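Local coordinates for similar to yteR (Bacilus subtilis) (Clostridium acetobutylicum, PDB 4WU0), which probably hydrolyses unsaturated rhamnogalacturonan fragments of pectin, as a family 105 glycoside hydrolase related to YteR, at residues K81-L86 with K97-L102; Y123-W128 with D179-E184; K228-C233 with L280-E285; L310-K315 with V341-K346. All coordinates share one frame; numbering follows the deposited sequence.

Interaction 1. Residues K81-L86 with K97-L102; sequences KILITL and KALINL
The contact is wholly apolar and is carried by five side chains, L83 and I84 on one helix and A98, L99 and L102 on the next. L83 stands at its centre. Its CG lies anti to the carbonyl carbon (chi1 -65°) and its chain runs on extended (chi2 177°), which drives CD1 across the gap to end between two partners. That methyl meets the methyl of A98, CD1 to CB 3.9 Å, and, tip to tip, the end of L102, whose side chain crosses that of L83 at about a right angle. Nearer the backbone, CB of L83 rests 3.8 Å from CG of L99.

L99 answers from the other helix with both branches. CD1 lies against the backbone of L83, 3.8 Å from its carbonyl O, while CD2 reaches past L83 to CG1 of I84 at 3.8 Å, the two chains crossing almost perpendicularly. L83 and L99 are also the nearest pair of CA atoms, 6.8 Å apart.

Helices 80-90 and 93-108 form an antiparallel helical hairpin joined by a very short connection, consistent with the (alpha/alpha)6 barrel expected of the six-hairpin clan. Here their local axes run 150° apart and approach to 9.8 Å, with aliphatic side chains filling the interface.

Further apolar neighbours close the hairpin in: M54 of helix 44-54 and I58 touch L83, I64 touches both A98 and L102, and F138 of helix 129-146 packs on L99.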
loop_
_atom_site.group_PDB
_atom_site.type_symbol
_atom_site.label_atom_id
_atom_site.label_comp_id
_atom_site.label_asym_id
_atom_site.label_seq_id
_atom_site.Cartn_x
_atom_site.Cartn_y
_atom_site.Cartn_z
ATOM N N LYS A 81 0.457 -8.010 -8.598
ATOM C CA LYS A 81 -0.927 -7.582 -8.731
ATOM C C LYS A 81 -1.209 -7.041 -10.125
ATOM O O LYS A 81 -2.188 -7.445 -10.753
ATOM C CB LYS A 81 -1.274 -6.541 -7.688
ATOM C CG LYS A 81 -1.099 -7.029 -6.265
ATOM C CD LYS A 81 -1.146 -5.856 -5.323
ATOM C CE LYS A 81 -0.987 -6.266 -3.881
ATOM N NZ LYS A 81 -1.037 -5.048 -3.006
ATOM N N ILE A 82 -0.373 -6.125 -10.626
ATOM C CA ILE A 82 -0.585 -5.670 -12.001
ATOM C C ILE A 82 -0.434 -6.809 -13.010
ATOM O O ILE A 82 -1.092 -6.799 -14.054
ATOM C CB ILE A 82 0.276 -4.436 -12.365
ATOM C CG1 ILE A 82 -0.205 -3.791 -13.678
ATOM C CG2 ILE A 82 1.741 -4.755 -12.414
ATOM C CD1 ILE A 82 -1.564 -3.070 -13.592
ATOM N N LEU A 83 0.437 -7.778 -12.733
ATOM C CA LEU A 83 0.570 -8.925 -13.624
ATOM C C LEU A 83 -0.721 -9.751 -13.713
ATOM O O LEU A 83 -1.059 -10.250 -14.792
ATOM C CB LEU A 83 1.738 -9.820 -13.217
ATOM C CG LEU A 83 3.139 -9.209 -13.323
ATOM C CD1 LEU A 83 4.177 -10.216 -12.811
ATOM C CD2 LEU A 83 3.449 -8.827 -14.750
ATOM N N ILE A 84 -1.445 -9.885 -12.600
ATOM C CA ILE A 84 -2.751 -10.536 -12.630
ATOM C C ILE A 84 -3.682 -9.788 -13.560
ATOM O O ILE A 84 -4.377 -10.392 -14.390
ATOM C CB ILE A 84 -3.350 -10.695 -11.221
ATOM C CG1 ILE A 84 -2.471 -11.634 -10.405
ATOM C CG2 ILE A 84 -4.777 -11.253 -11.279
ATOM C CD1 ILE A 84 -2.811 -11.684 -8.925
ATOM N N THR A 85 -3.704 -8.467 -13.417
ATOM C CA THR A 85 -4.563 -7.633 -14.237
ATOM C C THR A 85 -4.208 -7.789 -15.713
ATOM O O THR A 85 -5.090 -7.948 -16.562
ATOM C CB THR A 85 -4.424 -6.185 -13.773
ATOM O OG1 THR A 85 -4.914 -6.101 -12.426
ATOM C CG2 THR A 85 -5.187 -5.224 -14.677
ATOM N N LEU A 86 -2.923 -7.782 -16.020
ATOM C CA LEU A 86 -2.496 -7.912 -17.409
ATOM C C LEU A 86 -2.806 -9.296 -17.963
ATOM O O LEU A 86 -3.173 -9.422 -19.136
ATOM C CB LEU A 86 -1.010 -7.622 -17.560
ATOM C CG LEU A 86 -0.596 -6.155 -17.493
ATOM C CD1 LEU A 86 0.903 -6.020 -17.290
ATOM C CD2 LEU A 86 -1.031 -5.424 -18.755
ATOM N N LYS A 97 3.541 -16.886 -16.516
ATOM C CA LYS A 97 4.793 -17.525 -16.104
ATOM C C LYS A 97 5.506 -16.680 -15.054
ATOM O O LYS A 97 6.076 -17.211 -14.116
ATOM C CB LYS A 97 5.715 -17.768 -17.300
ATOM C CG LYS A 97 5.235 -18.859 -18.232
ATOM C CD LYS A 97 6.143 -18.946 -19.448
ATOM C CE LYS A 97 5.749 -20.076 -20.376
ATOM N NZ LYS A 97 6.429 -19.906 -21.682
ATOM N N ALA A 98 5.471 -15.365 -15.225
ATOM C CA ALA A 98 6.043 -14.448 -14.243
ATOM C C ALA A 98 5.331 -14.575 -12.897
ATOM O O ALA A 98 5.960 -14.568 -11.834
ATOM C CB ALA A 98 5.984 -12.997 -14.769
ATOM N N LEU A 99 4.024 -14.755 -12.944
ATOM C CA LEU A 99 3.232 -14.934 -11.734
ATOM C C LEU A 99 3.602 -16.230 -11.021
ATOM O O LEU A 99 3.675 -16.260 -9.792
ATOM C CB LEU A 99 1.740 -14.893 -12.073
ATOM C CG LEU A 99 1.207 -13.457 -12.236
ATOM C CD1 LEU A 99 -0.117 -13.434 -12.982
ATOM C CD2 LEU A 99 1.071 -12.808 -10.869
ATOM N N ILE A 100 3.836 -17.290 -11.789
ATOM C CA ILE A 100 4.266 -18.560 -11.216
ATOM C C ILE A 100 5.599 -18.355 -10.502
ATOM O O ILE A 100 5.820 -18.889 -9.413
ATOM C CB ILE A 100 4.386 -19.647 -12.301
ATOM C CG1 ILE A 100 2.987 -20.080 -12.730
ATOM C CG2 ILE A 100 5.190 -20.847 -11.800
ATOM C CD1 ILE A 100 2.949 -20.741 -14.095
ATOM N N ASN A 101 6.488 -17.569 -11.101
ATOM C CA ASN A 101 7.789 -17.324 -10.490
ATOM C C ASN A 101 7.656 -16.569 -9.172
ATOM O O ASN A 101 8.333 -16.892 -8.200
ATOM C CB ASN A 101 8.730 -16.584 -11.460
ATOM C CG ASN A 101 9.166 -17.450 -12.628
ATOM O OD1 ASN A 101 9.279 -18.678 -12.504
ATOM N ND2 ASN A 101 9.409 -16.820 -13.781
ATOM N N LEU A 102 6.773 -15.570 -9.114
ATOM C CA LEU A 102 6.567 -14.851 -7.874
ATOM C C LEU A 102 5.923 -15.740 -6.824
ATOM O O LEU A 102 6.305 -15.703 -5.660
ATOM C CB LEU A 102 5.680 -13.620 -8.104
ATOM C CG LEU A 102 6.310 -12.528 -8.970
ATOM C CD1 LEU A 102 5.252 -11.469 -9.284
ATOM C CD2 LEU A 102 7.528 -11.879 -8.298
#

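Interaction 2. Residues Y123-W128 with D179-E184; sequences YPHQIW and DESKTE
The H125 ring has P124 CB over one face, offset toward the rim, and water 2 in plane at its edge, 2.7 Å from ND1; S181 CB approaches obliquely, 3.7 Å from H125 CD2. W118 meets H125 edge-to-face, and H119 stacks on W128. W128 CZ2 lies over the centre of one face of Y123; at the indole edge W128 NE1 donates to a lone pair of Q126 OE1 at 3.0 Å, fixing that amide and turning NE2 toward E184. Q126 NE2 donates a hydrogen bond to the anti lone pair of E184 OE2 (2.9 Å) on a bent path of 133°, the amide and carboxylate planes being nearly perpendicular.

A two-stranded antiparallel ribbon ends here: Q126 and D179 are a non-hydrogen-bonded pair, and E180 N then donates to H125 O at 2.9 Å. Beyond it the chain makes a type I turn and an Asx turn around D179, whose carboxylate is gripped by four protein donors, with water 1 as a fifth, probably favouring its charged form. D179 OD1 takes S181 N and OG; OD2 takes T183 N and, nearly along its C-O axis, E184 N. E180 OE1 accepts from K113 N and water 2.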
loop_
_atom_site.group_PDB
_atom_site.type_symbol
_atom_site.label_atom_id
_atom_site.label_comp_id
_atom_site.label_asym_id
_atom_site.label_seq_id
_atom_site.Cartn_x
_atom_site.Cartn_y
_atom_site.Cartn_z
ATOM N N TYR A 123 15.860 -8.663 7.206
ATOM C CA TYR A 123 15.139 -8.202 8.396
ATOM C C TYR A 123 14.515 -9.377 9.148
ATOM O O TYR A 123 13.290 -9.501 9.284
ATOM C CB TYR A 123 14.072 -7.177 8.010
ATOM C CG TYR A 123 14.629 -5.920 7.376
ATOM C CD1 TYR A 123 15.673 -5.219 7.975
ATOM C CD2 TYR A 123 14.131 -5.452 6.180
ATOM C CE1 TYR A 123 16.199 -4.070 7.391
ATOM C CE2 TYR A 123 14.657 -4.301 5.577
ATOM C CZ TYR A 123 15.684 -3.623 6.192
ATOM O OH TYR A 123 16.192 -2.489 5.596
ATOM N N PRO A 124 15.366 -10.259 9.646
ATOM C CA PRO A 124 14.831 -11.486 10.244
ATOM C C PRO A 124 13.965 -11.194 11.446
ATOM O O PRO A 124 14.302 -10.314 12.229
ATOM C CB PRO A 124 16.087 -12.238 10.675
ATOM C CG PRO A 124 17.111 -11.189 10.853
ATOM C CD PRO A 124 16.825 -10.162 9.795
ATOM N N HIS A 125 12.863 -11.933 11.564
ATOM C CA HIS A 125 11.953 -11.878 12.708
ATOM C C HIS A 125 11.104 -10.621 12.734
ATOM O O HIS A 125 10.438 -10.372 13.730
ATOM C CB HIS A 125 12.706 -12.005 14.043
ATOM C CG HIS A 125 13.805 -13.018 14.021
ATOM N ND1 HIS A 125 13.577 -14.359 13.809
ATOM C CD2 HIS A 125 15.142 -12.878 14.149
ATOM C CE1 HIS A 125 14.730 -15.008 13.822
ATOM N NE2 HIS A 125 15.693 -14.133 14.035
ATOM N N GLN A 126 11.106 -9.853 11.643
ATOM C CA GLN A 126 10.440 -8.547 11.625
ATOM C C GLN A 126 9.163 -8.544 10.799
ATOM O O GLN A 126 9.127 -9.066 9.689
ATOM C CB GLN A 126 11.383 -7.468 11.097
ATOM C CG GLN A 126 12.582 -7.261 11.989
ATOM C CD GLN A 126 13.594 -6.298 11.432
ATOM O OE1 GLN A 126 13.248 -5.304 10.771
ATOM N NE2 GLN A 126 14.870 -6.589 11.682
ATOM N N ILE A 127 8.120 -7.934 11.354
ATOM C CA ILE A 127 6.894 -7.672 10.626
ATOM C C ILE A 127 6.789 -6.161 10.478
ATOM O O ILE A 127 6.738 -5.453 11.476
ATOM C CB ILE A 127 5.647 -8.161 11.370
ATOM C CG1 ILE A 127 5.736 -9.674 11.617
ATOM C CG2 ILE A 127 4.385 -7.808 10.564
ATOM C CD1 ILE A 127 4.679 -10.209 12.569
ATOM N N TRP A 128 6.768 -5.661 9.248
ATOM C CA TRP A 128 6.474 -4.246 8.995
ATOM C C TRP A 128 5.107 -4.142 8.330
ATOM O O TRP A 128 4.744 -4.997 7.500
ATOM C CB TRP A 128 7.479 -3.594 8.048
ATOM C CG TRP A 128 8.951 -3.667 8.380
ATOM C CD1 TRP A 128 9.591 -4.506 9.257
ATOM C CD2 TRP A 128 9.971 -2.868 7.772
ATOM N NE1 TRP A 128 10.952 -4.257 9.230
ATOM C CE2 TRP A 128 11.206 -3.261 8.324
ATOM C CE3 TRP A 128 9.956 -1.856 6.809
ATOM C CZ2 TRP A 128 12.412 -2.675 7.947
ATOM C CZ3 TRP A 128 11.145 -1.277 6.444
ATOM C CH2 TRP A 128 12.360 -1.684 7.003
ATOM N N ASP A 179 9.817 -6.283 15.888
ATOM C CA ASP A 179 10.886 -7.271 15.851
ATOM C C ASP A 179 10.602 -8.322 16.924
ATOM O O ASP A 179 10.785 -8.081 18.111
ATOM C CB ASP A 179 12.243 -6.633 16.137
ATOM C CG ASP A 179 13.386 -7.618 16.018
ATOM O OD1 ASP A 179 13.136 -8.813 15.781
ATOM O OD2 ASP A 179 14.543 -7.204 16.180
ATOM N N GLU A 180 10.159 -9.488 16.492
ATOM C CA GLU A 180 9.807 -10.572 17.405
ATOM C C GLU A 180 10.983 -10.964 18.298
ATOM O O GLU A 180 10.797 -11.414 19.430
ATOM C CB GLU A 180 9.359 -11.758 16.554
ATOM C CG GLU A 180 9.126 -13.032 17.251
ATOM C CD GLU A 180 8.433 -13.993 16.332
ATOM O OE1 GLU A 180 9.127 -14.779 15.635
ATOM O OE2 GLU A 180 7.192 -13.913 16.284
ATOM N N SER A 181 12.198 -10.765 17.790
ATOM C CA SER A 181 13.397 -11.162 18.508
ATOM C C SER A 181 13.822 -10.056 19.459
ATOM O O SER A 181 14.640 -10.280 20.342
ATOM C CB SER A 181 14.521 -11.495 17.529
ATOM O OG SER A 181 15.116 -10.332 16.993
ATOM N N LYS A 182 13.253 -8.872 19.255
ATOM C CA LYS A 182 13.534 -7.687 20.061
ATOM C C LYS A 182 15.032 -7.354 20.107
ATOM O O LYS A 182 15.532 -6.837 21.107
ATOM C CB LYS A 182 12.971 -7.845 21.482
ATOM C CG LYS A 182 11.454 -8.114 21.544
ATOM C CD LYS A 182 10.933 -8.076 22.976
ATOM C CE LYS A 182 9.614 -8.838 23.129
ATOM N NZ LYS A 182 9.280 -9.097 24.577
ATOM N N THR A 183 15.734 -7.634 19.015
ATOM C CA THR A 183 17.172 -7.385 18.955
ATOM C C THR A 183 17.542 -6.070 18.252
ATOM O O THR A 183 18.561 -5.482 18.577
ATOM C CB THR A 183 17.914 -8.547 18.282
ATOM O OG1 THR A 183 17.419 -8.731 16.964
ATOM C CG2 THR A 183 17.720 -9.835 19.071
ATOM N N GLU A 184 16.737 -5.607 17.302
ATOM C CA GLU A 184 17.012 -4.331 16.642
ATOM C C GLU A 184 17.009 -3.172 17.648
ATOM O O GLU A 184 16.160 -3.120 18.546
ATOM C CB GLU A 184 15.974 -4.031 15.557
ATOM C CG GLU A 184 16.093 -4.885 14.296
ATOM C CD GLU A 184 17.149 -4.397 13.290
ATOM O OE1 GLU A 184 17.787 -3.337 13.510
ATOM O OE2 GLU A 184 17.339 -5.090 12.263
HETATM O O HOH W 1 15.713 -8.626 13.766
HETATM O O HOH W 2 11.145 -15.392 13.403
#

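Interaction 3. Residues K228-C233 with L280-E285; sequences KILNNC and LGYLPE
N231 has CG anti to the carbonyl carbon and its amide turned crosswise (chi2 -91°), which swings ND2 out from the helix toward the facing loop; one residue earlier, L230 has CG anti to its backbone N (chi1 177°), bringing CD2 toward the same loop. The loop links helix 264-279 to helix 288-302 in what is probably an (alpha/alpha)6 barrel, as in its family. It opens with a Schellman motif, in which G281 leaves the helix at positive phi, and the chain then passes along the flank of helix 223-240.

A single hydrogen bond spans the two segments. ND2 of N231 donates to the carbonyl O of Y282 at 2.8 Å, fairly straight at 161°. The acceptor lies close to the amide plane, whereas the donor stands above the plane of the carbonyl. I227 O, one turn back in the helix, is a second acceptor for ND2, so the amide nitrogen is held between its own helix and the loop.

Apolar contacts flank this bond. L230 CD2 comes up obliquely to the Y282 ring, 4.1 Å from its CD2, while L280 CB lies over one face of that ring, offset toward the rim. I213 of helix 199-215 and I227 also touch Y282, setting the tyrosine between helices 199-215 and 223-240. L283 slides past N231 in the opposite direction; its CD2 lies 4.2 Å from CG of L230, and V234 packs on it further along. OD1 of N231 lies 3.5 Å from L283 CD2 and 3.8 Å from P284 CD.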
loop_
_atom_site.group_PDB
_atom_site.type_symbol
_atom_site.label_atom_id
_atom_site.label_comp_id
_atom_site.label_asym_id
_atom_site.label_seq_id
_atom_site.Cartn_x
_atom_site.Cartn_y
_atom_site.Cartn_z
ATOM N N LYS A 228 -13.674 -6.004 11.234
ATOM C CA LYS A 228 -13.593 -5.337 12.526
ATOM C C LYS A 228 -12.267 -4.588 12.685
ATOM O O LYS A 228 -12.245 -3.445 13.148
ATOM C CB LYS A 228 -13.792 -6.347 13.669
ATOM C CG LYS A 228 -13.664 -5.732 15.040
ATOM C CD LYS A 228 -13.805 -6.806 16.114
ATOM C CE LYS A 228 -14.027 -6.220 17.489
ATOM N NZ LYS A 228 -14.139 -7.317 18.509
ATOM N N ILE A 229 -11.160 -5.231 12.320
ATOM C CA ILE A 229 -9.860 -4.586 12.388
ATOM C C ILE A 229 -9.856 -3.325 11.532
ATOM O O ILE A 229 -9.360 -2.286 11.946
ATOM C CB ILE A 229 -8.732 -5.553 11.903
ATOM C CG1 ILE A 229 -8.571 -6.700 12.900
ATOM C CG2 ILE A 229 -7.398 -4.818 11.697
ATOM C CD1 ILE A 229 -7.663 -7.814 12.412
ATOM N N LEU A 230 -10.419 -3.403 10.328
ATOM C CA LEU A 230 -10.481 -2.220 9.477
ATOM C C LEU A 230 -11.291 -1.088 10.130
ATOM O O LEU A 230 -10.877 0.088 10.125
ATOM C CB LEU A 230 -11.054 -2.573 8.102
ATOM C CG LEU A 230 -11.230 -1.394 7.138
ATOM C CD1 LEU A 230 -9.929 -0.688 6.836
ATOM C CD2 LEU A 230 -11.850 -1.870 5.829
ATOM N N ASN A 231 -12.445 -1.429 10.693
ATOM C CA ASN A 231 -13.238 -0.425 11.386
ATOM C C ASN A 231 -12.450 0.193 12.524
ATOM O O ASN A 231 -12.498 1.408 12.719
ATOM C CB ASN A 231 -14.543 -1.006 11.907
ATOM C CG ASN A 231 -15.616 -1.015 10.861
ATOM O OD1 ASN A 231 -16.386 -0.072 10.738
ATOM N ND2 ASN A 231 -15.665 -2.076 10.084
ATOM N N ASN A 232 -11.776 -0.639 13.300
ATOM C CA ASN A 232 -10.988 -0.129 14.423
ATOM C C ASN A 232 -9.865 0.797 13.970
ATOM O O ASN A 232 -9.578 1.806 14.637
ATOM C CB ASN A 232 -10.416 -1.292 15.249
ATOM C CG ASN A 232 -11.476 -2.052 16.000
ATOM O OD1 ASN A 232 -12.582 -1.563 16.215
ATOM N ND2 ASN A 232 -11.138 -3.256 16.417
ATOM N N CYS A 233 -9.230 0.457 12.852
ATOM C CA CYS A 233 -8.159 1.289 12.313
ATOM C C CYS A 233 -8.718 2.634 11.862
ATOM O O CYS A 233 -8.092 3.665 12.070
ATOM C CB CYS A 233 -7.468 0.607 11.128
ATOM S SG CYS A 233 -6.359 -0.774 11.600
ATOM N N LEU A 280 -18.008 -1.030 -0.285
ATOM C CA LEU A 280 -18.218 -2.459 -0.129
ATOM C C LEU A 280 -19.021 -2.816 1.141
ATOM O O LEU A 280 -19.319 -3.990 1.383
ATOM C CB LEU A 280 -16.872 -3.176 -0.165
ATOM C CG LEU A 280 -16.205 -3.130 -1.549
ATOM C CD1 LEU A 280 -14.763 -3.566 -1.455
ATOM C CD2 LEU A 280 -16.955 -4.000 -2.569
ATOM N N GLY A 281 -19.365 -1.815 1.941
ATOM C CA GLY A 281 -20.157 -2.051 3.140
ATOM C C GLY A 281 -19.365 -2.417 4.388
ATOM O O GLY A 281 -19.976 -2.750 5.421
ATOM N N TYR A 282 -18.031 -2.353 4.311
ATOM C CA TYR A 282 -17.208 -2.684 5.462
ATOM C C TYR A 282 -17.299 -1.598 6.514
ATOM O O TYR A 282 -17.212 -1.881 7.712
ATOM C CB TYR A 282 -15.737 -2.893 5.087
ATOM C CG TYR A 282 -15.491 -3.822 3.935
ATOM C CD1 TYR A 282 -16.390 -4.811 3.606
ATOM C CD2 TYR A 282 -14.338 -3.707 3.172
ATOM C CE1 TYR A 282 -16.153 -5.654 2.541
ATOM C CE2 TYR A 282 -14.098 -4.536 2.120
ATOM C CZ TYR A 282 -15.006 -5.513 1.802
ATOM O OH TYR A 282 -14.792 -6.373 0.735
ATOM N N LEU A 283 -17.486 -0.363 6.052
ATOM C CA LEU A 283 -17.572 0.800 6.919
ATOM C C LEU A 283 -18.970 1.393 6.741
ATOM O O LEU A 283 -19.572 1.261 5.662
ATOM C CB LEU A 283 -16.519 1.832 6.523
ATOM C CG LEU A 283 -15.060 1.375 6.511
ATOM C CD1 LEU A 283 -14.149 2.445 5.915
ATOM C CD2 LEU A 283 -14.597 1.027 7.927
ATOM N N PRO A 284 -19.490 2.029 7.786
ATOM C CA PRO A 284 -20.867 2.529 7.697
ATOM C C PRO A 284 -21.053 3.679 6.701
ATOM O O PRO A 284 -20.139 4.497 6.509
ATOM C CB PRO A 284 -21.156 3.012 9.125
ATOM C CG PRO A 284 -19.837 3.298 9.718
ATOM C CD PRO A 284 -18.880 2.321 9.099
ATOM N N GLU A 285 -22.247 3.772 6.120
ATOM C CA GLU A 285 -22.524 4.786 5.110
ATOM C C GLU A 285 -22.481 6.188 5.699
ATOM O O GLU A 285 -22.351 7.180 4.972
ATOM C CB GLU A 285 -23.878 4.523 4.440
ATOM C CG GLU A 285 -23.883 3.240 3.618
ATOM C CD GLU A 285 -25.190 2.985 2.900
ATOM O OE1 GLU A 285 -25.977 3.940 2.723
ATOM O OE2 GLU A 285 -25.429 1.815 2.519
#

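Interaction 4. Residues L310-K315 with V341-K346; sequences LINLNK and VSNEPK
This contact sits at the edge of a small three-stranded antiparallel sheet, where strand 340-341 runs out into the start of the C-terminal helix 345-360 beside the middle strand 311-317. N343 makes all three hydrogen bonds between the segments, gripping the strand with backbone and side chain together. Its N donates to L313 O at 2.8 Å, in the carbonyl plane and nearly straight. Its OD1 receives L313 N at 2.9 Å, also in the carbonyl plane, so both backbone polar groups of L313 are taken up by one residue.

The other end of the same amide turns to N312: N343 ND2 donates to N312 OD1 at 2.9 Å with an angle of 164°. The two amide planes are 74° apart, and the donor stands well above the carbonyl plane of N312. With both polar atoms engaged, the rotation of the N343 amide is fixed. Beside it, CA of S342 makes a CH...O contact of 3.2 Å with L313 O.

Further on, E344 is the N-cap of helix 345-360. Its chain bends at chi2 (57°) so that the carboxylate folds back over the first turn, while Y318 O gives the ammonium of K346 another partner. A single oxygen, E344 OE2, accepts from K346 N at 3.0 Å and forms a salt bridge with K346 NZ at 2.8 Å.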
loop_
_atom_site.group_PDB
_atom_site.type_symbol
_atom_site.label_atom_id
_atom_site.label_comp_id
_atom_site.label_asym_id
_atom_site.label_seq_id
_atom_site.Cartn_x
_atom_site.Cartn_y
_atom_site.Cartn_z
ATOM N N LEU A 310 -1.497 20.210 -16.673
ATOM C CA LEU A 310 -1.316 18.961 -15.959
ATOM C C LEU A 310 -1.154 19.268 -14.468
ATOM O O LEU A 310 -1.231 20.433 -14.053
ATOM C CB LEU A 310 -0.109 18.198 -16.523
ATOM C CG LEU A 310 -0.193 17.800 -18.014
ATOM C CD1 LEU A 310 1.091 17.082 -18.448
ATOM C CD2 LEU A 310 -1.410 16.951 -18.316
ATOM N N ILE A 311 -1.004 18.231 -13.652
ATOM C CA ILE A 311 -0.935 18.402 -12.200
ATOM C C ILE A 311 0.247 17.678 -11.575
ATOM O O ILE A 311 0.672 16.614 -12.050
ATOM C CB ILE A 311 -2.235 17.951 -11.477
ATOM C CG1 ILE A 311 -2.601 16.515 -11.867
ATOM C CG2 ILE A 311 -3.370 18.949 -11.776
ATOM C CD1 ILE A 311 -3.845 15.999 -11.212
ATOM N N ASN A 312 0.766 18.276 -10.507
ATOM C CA ASN A 312 1.744 17.650 -9.620
ATOM C C ASN A 312 1.105 17.221 -8.326
ATOM O O ASN A 312 0.213 17.878 -7.813
ATOM C CB ASN A 312 2.850 18.635 -9.225
ATOM C CG ASN A 312 3.752 19.009 -10.361
ATOM O OD1 ASN A 312 3.820 18.336 -11.398
ATOM N ND2 ASN A 312 4.471 20.107 -10.169
ATOM N N LEU A 313 1.558 16.094 -7.802
ATOM C CA LEU A 313 1.226 15.699 -6.442
ATOM C C LEU A 313 2.436 15.970 -5.556
ATOM O O LEU A 313 3.508 15.444 -5.783
ATOM C CB LEU A 313 0.855 14.222 -6.372
ATOM C CG LEU A 313 0.433 13.687 -4.998
ATOM C CD1 LEU A 313 -0.871 14.268 -4.541
ATOM C CD2 LEU A 313 0.339 12.163 -5.032
ATOM N N ASN A 314 2.241 16.801 -4.543
ATOM C CA ASN A 314 3.323 17.232 -3.675
ATOM C C ASN A 314 3.258 16.593 -2.291
ATOM O O ASN A 314 2.237 16.036 -1.910
ATOM C CB ASN A 314 3.205 18.752 -3.500
ATOM C CG ASN A 314 3.302 19.523 -4.816
ATOM O OD1 ASN A 314 2.351 20.188 -5.257
ATOM N ND2 ASN A 314 4.463 19.506 -5.395
ATOM N N LYS A 315 4.346 16.746 -1.541
ATOM C CA LYS A 315 4.440 16.430 -0.114
ATOM C C LYS A 315 4.391 14.942 0.175
ATOM O O LYS A 315 3.736 14.492 1.130
ATOM C CB LYS A 315 3.374 17.167 0.697
ATOM C CG LYS A 315 3.187 18.649 0.337
ATOM C CD LYS A 315 4.487 19.454 0.474
ATOM C CE LYS A 315 4.228 20.920 0.138
ATOM N NZ LYS A 315 5.446 21.761 0.297
ATOM N N VAL A 341 9.047 14.750 -1.431
ATOM C CA VAL A 341 9.138 14.936 -2.868
ATOM C C VAL A 341 7.794 15.052 -3.556
ATOM O O VAL A 341 6.749 14.745 -2.969
ATOM C CB VAL A 341 9.957 13.788 -3.508
ATOM C CG1 VAL A 341 11.379 13.774 -2.963
ATOM C CG2 VAL A 341 9.321 12.448 -3.263
ATOM N N SER A 342 7.844 15.493 -4.814
ATOM C CA SER A 342 6.668 15.529 -5.675
ATOM C C SER A 342 6.710 14.412 -6.734
ATOM O O SER A 342 7.787 13.928 -7.110
ATOM C CB SER A 342 6.561 16.880 -6.351
ATOM O OG SER A 342 7.663 17.081 -7.232
ATOM N N ASN A 343 5.520 14.013 -7.197
ATOM C CA ASN A 343 5.381 13.082 -8.308
ATOM C C ASN A 343 6.133 11.772 -8.112
ATOM O O ASN A 343 6.723 11.237 -9.033
ATOM C CB ASN A 343 5.722 13.761 -9.628
ATOM C CG ASN A 343 4.752 14.867 -9.955
ATOM O OD1 ASN A 343 3.638 14.896 -9.420
ATOM N ND2 ASN A 343 5.159 15.778 -10.813
ATOM N N GLU A 344 6.067 11.279 -6.885
ATOM C CA GLU A 344 6.642 10.008 -6.489
ATOM C C GLU A 344 5.557 8.936 -6.520
ATOM O O GLU A 344 4.506 9.096 -5.914
ATOM C CB GLU A 344 7.250 10.157 -5.088
ATOM C CG GLU A 344 7.415 8.892 -4.272
ATOM C CD GLU A 344 8.241 7.854 -4.964
ATOM O OE1 GLU A 344 9.215 8.223 -5.661
ATOM O OE2 GLU A 344 7.908 6.658 -4.803
ATOM N N PRO A 345 5.824 7.823 -7.214
ATOM C CA PRO A 345 4.847 6.744 -7.323
ATOM C C PRO A 345 4.221 6.220 -6.027
ATOM O O PRO A 345 3.061 5.797 -6.060
ATOM C CB PRO A 345 5.630 5.666 -8.070
ATOM C CG PRO A 345 6.509 6.451 -8.975
ATOM C CD PRO A 345 6.965 7.597 -8.126
ATOM N N LYS A 346 4.938 6.250 -4.909
ATOM C CA LYS A 346 4.353 5.815 -3.646
ATOM C C LYS A 346 3.152 6.689 -3.248
ATOM O O LYS A 346 2.255 6.225 -2.547
ATOM C CB LYS A 346 5.395 5.819 -2.539
ATOM C CG LYS A 346 6.500 4.790 -2.708
ATOM C CD LYS A 346 7.590 4.982 -1.666
ATOM C CE LYS A 346 8.934 4.442 -2.122
ATOM N NZ LYS A 346 9.639 5.416 -2.956
#

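The four contacts follow one another along the chain, each closing before the next opens, and all belong to the same glycoside hydrolase fold. Their centres are widely spread, 27 to 32 Å apart, and sit 16 to 21 Å from the centre of the chain; none touches another, the nearest atoms being about 11 Å apart between interactions 2 and 4. Interaction 1 pairs consecutive helices, interaction 3 joins helix 223-240 to an interhelical loop, and interactions 2 and 4 belong to two separate small antiparallel sheets. Helix 93-108 is followed in the chain by strand 126-128, linking interactions 1 and 2. The contacts are thus spread over separate parts of a mainly helical fold.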